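Local coordinates for TfuA domain-containing protein (Methanosarcina acetivorans, PDB 6XP8) that takes part in the thioamidation of peptide backbones, probably together with a YcaO enzyme, at residues G90-R102 with I198-V210. Residues are numbered along the deposited sequence; the frame is centred on the assembly and turned at random.
Sequences GMVGVGKVYEWYR and IKRQDAVLVLETV
Gly95 and Asp202 bring the two backbones nearest, CA to CA 4.7 Å, where helix 96-102 starts at about a right angle to helix 198-210, the axes 10.0 Å apart. Gly95 is the N-cap residue, and a CB here would press on the carbonyl O of Val94 and run into Asp202 CG. The carboxylate of Asp202 meets the first turn of helix 96-102 with both oxygens. Val97 N donates to the syn lone pair of Asp202 OD2 at 2.8 Å and nearly straight (168°), whereas Lys96 N reaches Asp202 OD1 at 3.0 Å from the syn side, 29° out of the carboxylate plane. A water extends the network, giving hydrogen bonds to Asp202 OD2 and Val94 O and accepting one from Tyr98 N. The negative charge therefore faces the positive end of the helix dipole, which would be expected to stabilise it. With an alanine here, the amides of Lys96 and Val97 would probably lose their shared carboxylate acceptor, and the water one of its partners. Carbon contacts flank this carboxylate: Ile198 CD1 lies 3.7 Å from Lys96 CG, in the aliphatic part of that side chain, the two crossing at about a right angle, and Val94 CG2 packs 3.5 Å from Val206 CG2. OG1 of Thr209, anti to the carbonyl carbon (chi1 -60°), meets Val94 CG1 tip to tip at 3.4 Å and also donates to Leu205 O, the carbonyl also bonded by Thr209 N from the opposite face. Val94, Val206 and Thr209 all touch Val73 of strand 71-74, so helix 198-215 packs beside the parallel sheet near its edge strand 92-93, while Val97 rests on helix 78-86 and Ile198 on helix 128-140.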
loop_
_atom_site.group_PDB
_atom_site.type_symbol
_atom_site.label_atom_id
_atom_site.label_comp_id
_atom_site.label_asym_id
_atom_site.label_seq_id
_atom_site.Cartn_x
_atom_site.Cartn_y
_atom_site.Cartn_z
ATOM N N GLY A 90 -8.488 13.993 12.475
ATOM C CA GLY A 90 -9.469 12.947 12.766
ATOM C C GLY A 90 -9.393 11.682 11.930
ATOM O O GLY A 90 -10.078 10.707 12.237
ATOM N N MET A 91 -8.581 11.691 10.872
ATOM C CA MET A 91 -8.354 10.467 10.094
ATOM C C MET A 91 -7.550 9.461 10.918
ATOM O O MET A 91 -6.548 9.810 11.534
ATOM C CB MET A 91 -7.669 10.757 8.758
ATOM C CG MET A 91 -7.646 9.566 7.805
ATOM S SD MET A 91 -7.128 10.064 6.157
ATOM C CE MET A 91 -6.876 8.477 5.360
ATOM N N VAL A 92 -8.017 8.217 10.919
ATOM C CA VAL A 92 -7.378 7.133 11.654
ATOM C C VAL A 92 -6.397 6.453 10.709
ATOM O O VAL A 92 -6.788 6.001 9.634
ATOM C CB VAL A 92 -8.420 6.094 12.148
ATOM C CG1 VAL A 92 -7.745 4.953 12.904
ATOM C CG2 VAL A 92 -9.493 6.752 13.016
ATOM N N GLY A 93 -5.127 6.402 11.107
ATOM C CA GLY A 93 -4.117 5.622 10.390
ATOM C C GLY A 93 -3.851 4.296 11.072
ATOM O O GLY A 93 -3.809 4.230 12.306
ATOM N N VAL A 94 -3.681 3.239 10.277
ATOM C CA VAL A 94 -3.339 1.906 10.808
ATOM C C VAL A 94 -2.290 1.233 9.929
ATOM O O VAL A 94 -2.250 1.461 8.716
ATOM C CB VAL A 94 -4.567 0.957 10.992
ATOM C CG1 VAL A 94 -5.564 1.505 12.003
ATOM C CG2 VAL A 94 -5.266 0.669 9.674
ATOM N N GLY A 95 -1.449 0.414 10.553
ATOM C CA GLY A 95 -0.460 -0.381 9.839
ATOM C C GLY A 95 0.922 0.239 9.804
ATOM O O GLY A 95 1.102 1.407 10.160
ATOM N N LYS A 96 1.891 -0.549 9.341
ATOM C CA LYS A 96 3.308 -0.158 9.348
ATOM C C LYS A 96 3.643 0.979 8.375
ATOM O O LYS A 96 4.440 1.869 8.707
ATOM C CB LYS A 96 4.213 -1.374 9.085
ATOM C CG LYS A 96 4.069 -2.521 10.089
ATOM C CD LYS A 96 4.695 -2.237 11.450
ATOM C CE LYS A 96 4.801 -3.508 12.284
ATOM N NZ LYS A 96 5.082 -3.240 13.727
ATOM N N VAL A 97 3.033 0.958 7.188
ATOM C CA VAL A 97 3.286 1.990 6.172
ATOM C C VAL A 97 2.873 3.362 6.720
ATOM O O VAL A 97 3.625 4.330 6.597
ATOM C CB VAL A 97 2.625 1.666 4.803
ATOM C CG1 VAL A 97 2.934 2.747 3.779
ATOM C CG2 VAL A 97 3.114 0.327 4.267
ATOM N N TYR A 98 1.700 3.423 7.355
ATOM C CA TYR A 98 1.248 4.633 8.038
ATOM C C TYR A 98 2.254 5.094 9.103
ATOM O O TYR A 98 2.620 6.271 9.138
ATOM C CB TYR A 98 -0.132 4.430 8.677
ATOM C CG TYR A 98 -0.468 5.487 9.714
ATOM C CD1 TYR A 98 -0.692 6.819 9.343
ATOM C CD2 TYR A 98 -0.536 5.151 11.072
ATOM C CE1 TYR A 98 -0.984 7.790 10.298
ATOM C CE2 TYR A 98 -0.840 6.111 12.031
ATOM C CZ TYR A 98 -1.059 7.420 11.642
ATOM O OH TYR A 98 -1.360 8.361 12.603
ATOM N N GLU A 99 2.669 4.166 9.968
ATOM C CA GLU A 99 3.653 4.444 11.020
ATOM C C GLU A 99 4.952 5.035 10.467
ATOM O O GLU A 99 5.457 6.029 11.001
ATOM C CB GLU A 99 3.936 3.187 11.846
ATOM C CG GLU A 99 2.785 2.778 12.760
ATOM C CD GLU A 99 2.882 1.348 13.276
ATOM O OE1 GLU A 99 3.920 0.671 13.076
ATOM O OE2 GLU A 99 1.898 0.895 13.900
ATOM N N TRP A 100 5.470 4.438 9.393
ATOM C CA TRP A 100 6.695 4.929 8.749
ATOM C C TRP A 100 6.555 6.337 8.171
ATOM O O TRP A 100 7.467 7.148 8.315
ATOM C CB TRP A 100 7.193 3.957 7.676
ATOM C CG TRP A 100 7.658 2.622 8.187
ATOM C CD1 TRP A 100 8.318 2.368 9.360
ATOM C CD2 TRP A 100 7.533 1.363 7.519
ATOM N NE1 TRP A 100 8.595 1.027 9.469
ATOM C CE2 TRP A 100 8.125 0.385 8.355
ATOM C CE3 TRP A 100 6.965 0.961 6.298
ATOM C CZ2 TRP A 100 8.168 -0.976 8.010
ATOM C CZ3 TRP A 100 7.006 -0.394 5.952
ATOM C CH2 TRP A 100 7.602 -1.343 6.810
ATOM N N TYR A 101 5.419 6.626 7.529
ATOM C CA TYR A 101 5.132 7.981 7.034
ATOM C C TYR A 101 5.024 8.982 8.188
ATOM O O TYR A 101 5.621 10.060 8.136
ATOM C CB TYR A 101 3.839 8.020 6.206
ATOM C CG TYR A 101 3.957 7.648 4.740
ATOM C CD1 TYR A 101 4.863 8.306 3.887
ATOM C CD2 TYR A 101 3.119 6.669 4.185
ATOM C CE1 TYR A 101 4.961 7.963 2.542
ATOM C CE2 TYR A 101 3.203 6.327 2.838
ATOM C CZ TYR A 101 4.117 6.980 2.023
ATOM O OH TYR A 101 4.195 6.643 0.695
ATOM N N ARG A 102 4.262 8.602 9.219
ATOM C CA ARG A 102 4.044 9.421 10.421
ATOM C C ARG A 102 5.364 9.854 11.075
ATOM O O ARG A 102 5.532 11.026 11.433
ATOM C CB ARG A 102 3.171 8.645 11.424
ATOM C CG ARG A 102 2.806 9.392 12.702
ATOM C CD ARG A 102 2.348 8.436 13.799
ATOM N NE ARG A 102 3.389 7.468 14.159
ATOM C CZ ARG A 102 3.178 6.306 14.778
ATOM N NH1 ARG A 102 1.951 5.931 15.127
ATOM N NH2 ARG A 102 4.203 5.505 15.039
ATOM N N ILE A 198 3.820 -6.294 2.989
ATOM C CA ILE A 198 3.413 -5.349 4.024
ATOM C C ILE A 198 2.158 -4.570 3.628
ATOM O O ILE A 198 1.341 -4.247 4.489
ATOM C CB ILE A 198 4.579 -4.434 4.499
ATOM C CG1 ILE A 198 4.221 -3.699 5.804
ATOM C CG2 ILE A 198 5.029 -3.447 3.424
ATOM C CD1 ILE A 198 4.022 -4.610 7.000
ATOM N N LYS A 199 2.002 -4.298 2.333
ATOM C CA LYS A 199 0.788 -3.641 1.835
ATOM C C LYS A 199 -0.457 -4.482 2.098
ATOM O O LYS A 199 -1.468 -3.948 2.556
ATOM C CB LYS A 199 0.906 -3.295 0.354
ATOM C CG LYS A 199 1.880 -2.163 0.075
ATOM C CD LYS A 199 1.637 -1.600 -1.317
ATOM C CE LYS A 199 0.810 -0.332 -1.291
ATOM N NZ LYS A 199 0.573 0.165 -2.678
ATOM N N ARG A 200 -0.369 -5.790 1.845
ATOM C CA ARG A 200 -1.492 -6.701 2.091
ATOM C C ARG A 200 -1.816 -6.810 3.581
ATOM O O ARG A 200 -2.985 -6.800 3.969
ATOM C CB ARG A 200 -1.191 -8.090 1.524
ATOM C CG ARG A 200 -2.341 -9.070 1.650
ATOM C CD ARG A 200 -1.953 -10.458 1.161
ATOM N NE ARG A 200 -3.124 -11.335 1.126
ATOM C CZ ARG A 200 -3.986 -11.404 0.113
ATOM N NH1 ARG A 200 -3.814 -10.658 -0.975
ATOM N NH2 ARG A 200 -5.024 -12.228 0.188
ATOM N N GLN A 201 -0.779 -6.907 4.412
ATOM C CA GLN A 201 -0.976 -7.050 5.857
ATOM C C GLN A 201 -1.578 -5.786 6.442
ATOM O O GLN A 201 -2.473 -5.859 7.280
ATOM C CB GLN A 201 0.318 -7.448 6.571
ATOM C CG GLN A 201 0.734 -8.880 6.229
ATOM C CD GLN A 201 2.054 -9.293 6.844
ATOM O OE1 GLN A 201 3.033 -8.538 6.813
ATOM N NE2 GLN A 201 2.097 -10.507 7.391
ATOM N N ASP A 202 -1.106 -4.635 5.965
ATOM C CA ASP A 202 -1.681 -3.362 6.385
ATOM C C ASP A 202 -3.116 -3.205 5.909
ATOM O O ASP A 202 -3.948 -2.676 6.653
ATOM C CB ASP A 202 -0.846 -2.195 5.874
ATOM C CG ASP A 202 0.358 -1.906 6.734
ATOM O OD1 ASP A 202 0.703 -2.700 7.648
ATOM O OD2 ASP A 202 0.967 -0.853 6.477
ATOM N N ALA A 203 -3.389 -3.643 4.675
ATOM C CA ALA A 203 -4.749 -3.620 4.104
ATOM C C ALA A 203 -5.737 -4.402 4.970
ATOM O O ALA A 203 -6.834 -3.923 5.251
ATOM C CB ALA A 203 -4.754 -4.146 2.673
ATOM N N VAL A 204 -5.333 -5.596 5.399
ATOM C CA VAL A 204 -6.129 -6.408 6.325
ATOM C C VAL A 204 -6.400 -5.666 7.644
ATOM O O VAL A 204 -7.527 -5.681 8.141
ATOM C CB VAL A 204 -5.516 -7.815 6.515
ATOM C CG1 VAL A 204 -6.225 -8.596 7.616
ATOM C CG2 VAL A 204 -5.620 -8.586 5.207
ATOM N N LEU A 205 -5.382 -4.983 8.171
ATOM C CA LEU A 205 -5.552 -4.143 9.360
ATOM C C LEU A 205 -6.583 -3.024 9.173
ATOM O O LEU A 205 -7.338 -2.738 10.101
ATOM C CB LEU A 205 -4.211 -3.584 9.855
ATOM C CG LEU A 205 -3.202 -4.531 10.515
ATOM C CD1 LEU A 205 -1.941 -3.757 10.865
ATOM C CD2 LEU A 205 -3.776 -5.225 11.742
ATOM N N VAL A 206 -6.631 -2.425 7.979
ATOM C CA VAL A 206 -7.652 -1.408 7.659
ATOM C C VAL A 206 -9.049 -2.032 7.727
ATOM O O VAL A 206 -9.953 -1.473 8.358
ATOM C CB VAL A 206 -7.411 -0.721 6.291
ATOM C CG1 VAL A 206 -8.531 0.257 5.966
ATOM C CG2 VAL A 206 -6.073 -0.000 6.284
ATOM N N LEU A 207 -9.200 -3.200 7.101
ATOM C CA LEU A 207 -10.469 -3.939 7.091
ATOM C C LEU A 207 -10.952 -4.242 8.503
ATOM O O LEU A 207 -12.127 -4.047 8.814
ATOM C CB LEU A 207 -10.338 -5.231 6.277
ATOM C CG LEU A 207 -10.018 -5.105 4.783
ATOM C CD1 LEU A 207 -9.946 -6.492 4.178
ATOM C CD2 LEU A 207 -11.018 -4.227 4.022
ATOM N N GLU A 208 -10.027 -4.669 9.362
ATOM C CA GLU A 208 -10.343 -5.029 10.747
ATOM C C GLU A 208 -10.705 -3.803 11.587
ATOM O O GLU A 208 -11.589 -3.888 12.442
ATOM C CB GLU A 208 -9.214 -5.869 11.363
ATOM C CG GLU A 208 -9.112 -7.241 10.692
ATOM C CD GLU A 208 -7.924 -8.093 11.111
ATOM O OE1 GLU A 208 -6.851 -7.559 11.472
ATOM O OE2 GLU A 208 -8.065 -9.335 11.043
ATOM N N THR A 209 -10.044 -2.673 11.318
ATOM C CA THR A 209 -10.356 -1.385 11.968
ATOM C C THR A 209 -11.739 -0.871 11.552
ATOM O O THR A 209 -12.533 -0.449 12.407
ATOM C CB THR A 209 -9.257 -0.324 11.701
ATOM O OG1 THR A 209 -8.013 -0.806 12.214
ATOM C CG2 THR A 209 -9.572 1.001 12.391
ATOM N N VAL A 210 -12.020 -0.924 10.247
ATOM C CA VAL A 210 -13.335 -0.547 9.710
ATOM C C VAL A 210 -14.430 -1.431 10.329
ATOM O O VAL A 210 -15.465 -0.921 10.768
ATOM C CB VAL A 210 -13.361 -0.578 8.158
ATOM C CG1 VAL A 210 -14.773 -0.388 7.628
ATOM C CG2 VAL A 210 -12.451 0.503 7.587
HETATM O O HOH W 1 -0.320 1.411 6.827
#